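Long-range contact in gamma-glutamyltranspeptidase (Streptomyces lincolnensis, PDB 6J3A), which is a gamma-glutamyltranspeptidase homologue of the N-terminal nucleophile hydrolase clan, related to LmbA, and probably cleaves or transfers gamma-glutamyl-type amide groups: residues A36-V41 / G123-A128. Residues are numbered along the deposited sequence; the frame is centred on the assembly and turned at random.
Sequences AYDAAV and GTKPLA
Asp-38, in the first turn of helix 36-50, grips the connection between helices 111-122 and 127-140 with both carboxylate oxygens. Asp-38 OD1 accepts two backbone donors: Thr-124 N, 2.9 Å from it, on its syn lone pair, and Lys-125 N, also at 2.9 Å, from above the carboxylate plane. Thr-124 OG1 donates a hydrogen bond to Asp-38 OD2 over 2.7 Å, on the syn side but 26° out of plane; chi1 of 64°, with OG1 between backbone N and carbonyl carbon, turns the hydroxyl to the same carboxylate as its own N-H. A weak bond from Thr-124 N to Asp-38 OD2 (3.2 Å) adds to these, and together they probably stabilise the buried negative charge. An alanine in place of Asp-38 would probably leave the Thr-124 and Lys-125 amides without their acceptor and the loop freer to shift. Gly-123 CA packs 3.4 Å from Asp-38 OD1, where a beta carbon would clash. Lys-125 lays CB and CG along the carboxylate, then bends away so that NZ reaches Asp-32 O. Around this contact, Val-29 of helix 20-31, Leu-119 of helix 111-122 and Val-130 of helix 127-140 touch Asp-38, while Tyr-37 OH bonds Met-433 O at strand 433-436.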
loop_
_atom_site.group_PDB
_atom_site.type_symbol
_atom_site.label_atom_id
_atom_site.label_comp_id
_atom_site.label_asym_id
_atom_site.label_seq_id
_atom_site.Cartn_x
_atom_site.Cartn_y
_atom_site.Cartn_z
ATOM N N ALA A 36 6.750 17.267 -7.435
ATOM C CA ALA A 36 5.369 16.757 -7.426
ATOM C C ALA A 36 4.690 16.851 -8.789
ATOM O O ALA A 36 3.822 16.044 -9.122
ATOM C CB ALA A 36 4.536 17.483 -6.378
ATOM N N TYR A 37 5.105 17.842 -9.568
ATOM C CA TYR A 37 4.514 18.120 -10.868
ATOM C C TYR A 37 5.077 17.165 -11.914
ATOM O O TYR A 37 4.297 16.533 -12.626
ATOM C CB TYR A 37 4.670 19.614 -11.219
ATOM C CG TYR A 37 4.197 20.457 -10.049
ATOM C CD1 TYR A 37 2.888 20.352 -9.576
ATOM C CD2 TYR A 37 5.079 21.264 -9.340
ATOM C CE1 TYR A 37 2.463 21.069 -8.468
ATOM C CE2 TYR A 37 4.661 21.986 -8.232
ATOM C CZ TYR A 37 3.351 21.882 -7.800
ATOM O OH TYR A 37 2.936 22.601 -6.704
ATOM N N ASP A 38 6.404 17.028 -11.976
ATOM C CA ASP A 38 7.030 15.965 -12.771
ATOM C C ASP A 38 6.336 14.632 -12.491
ATOM O O ASP A 38 5.968 13.888 -13.407
ATOM C CB ASP A 38 8.492 15.790 -12.400
ATOM C CG ASP A 38 9.330 16.988 -12.727
ATOM O OD1 ASP A 38 9.308 17.437 -13.884
ATOM O OD2 ASP A 38 10.048 17.483 -11.827
ATOM N N ALA A 39 6.170 14.345 -11.206
ATOM C CA ALA A 39 5.606 13.082 -10.764
ATOM C C ALA A 39 4.204 12.880 -11.299
ATOM O O ALA A 39 3.891 11.835 -11.859
ATOM C CB ALA A 39 5.594 13.020 -9.247
ATOM N N ALA A 40 3.371 13.895 -11.124
ATOM C CA ALA A 40 1.970 13.806 -11.506
ATOM C C ALA A 40 1.782 13.636 -13.016
ATOM O O ALA A 40 0.878 12.915 -13.453
ATOM C CB ALA A 40 1.227 15.028 -11.019
ATOM N N VAL A 41 2.630 14.302 -13.801
ATOM C CA VAL A 41 2.625 14.132 -15.251
ATOM C C VAL A 41 2.883 12.664 -15.591
ATOM O O VAL A 41 2.084 12.041 -16.294
ATOM C CB VAL A 41 3.644 15.056 -15.956
ATOM C CG1 VAL A 41 3.741 14.729 -17.447
ATOM C CG2 VAL A 41 3.229 16.513 -15.805
ATOM N N GLY A 123 7.453 21.899 -13.646
ATOM C CA GLY A 123 8.301 20.721 -13.611
ATOM C C GLY A 123 9.762 21.051 -13.861
ATOM O O GLY A 123 10.113 22.178 -14.217
ATOM N N THR A 124 10.596 20.028 -13.694
ATOM C CA THR A 124 12.053 20.098 -13.879
ATOM C C THR A 124 12.638 19.058 -14.846
ATOM O O THR A 124 13.794 19.196 -15.271
ATOM C CB THR A 124 12.764 19.914 -12.528
ATOM O OG1 THR A 124 12.494 18.604 -12.006
ATOM C CG2 THR A 124 12.285 20.960 -11.535
ATOM N N LYS A 125 11.848 18.034 -15.190
ATOM C CA LYS A 125 12.304 16.922 -16.024
ATOM C C LYS A 125 11.838 17.046 -17.479
ATOM O O LYS A 125 10.812 17.683 -17.747
ATOM C CB LYS A 125 11.815 15.594 -15.442
ATOM C CG LYS A 125 12.391 15.305 -14.065
ATOM C CD LYS A 125 12.272 13.837 -13.667
ATOM C CE LYS A 125 13.589 13.095 -13.840
ATOM N NZ LYS A 125 14.573 13.477 -12.782
ATOM N N PRO A 126 12.591 16.444 -18.426
ATOM C CA PRO A 126 12.127 16.435 -19.815
ATOM C C PRO A 126 10.964 15.476 -20.045
ATOM O O PRO A 126 10.746 14.547 -19.261
ATOM C CB PRO A 126 13.362 15.981 -20.617
ATOM C CG PRO A 126 14.491 15.896 -19.643
ATOM C CD PRO A 126 13.877 15.738 -18.290
ATOM N N LEU A 127 10.250 15.713 -21.137
ATOM C CA LEU A 127 9.087 14.924 -21.516
ATOM C C LEU A 127 9.422 13.447 -21.556
ATOM O O LEU A 127 8.675 12.617 -21.046
ATOM C CB LEU A 127 8.586 15.352 -22.907
ATOM C CG LEU A 127 7.080 15.547 -23.134
ATOM C CD1 LEU A 127 6.751 15.202 -24.578
ATOM C CD2 LEU A 127 6.191 14.752 -22.189
ATOM N N ALA A 128 10.561 13.149 -22.176
ATOM C CA ALA A 128 11.065 11.784 -22.323
ATOM C C ALA A 128 11.150 11.029 -20.992
ATOM O O ALA A 128 10.596 9.936 -20.863
ATOM C CB ALA A 128 12.424 11.797 -23.013
#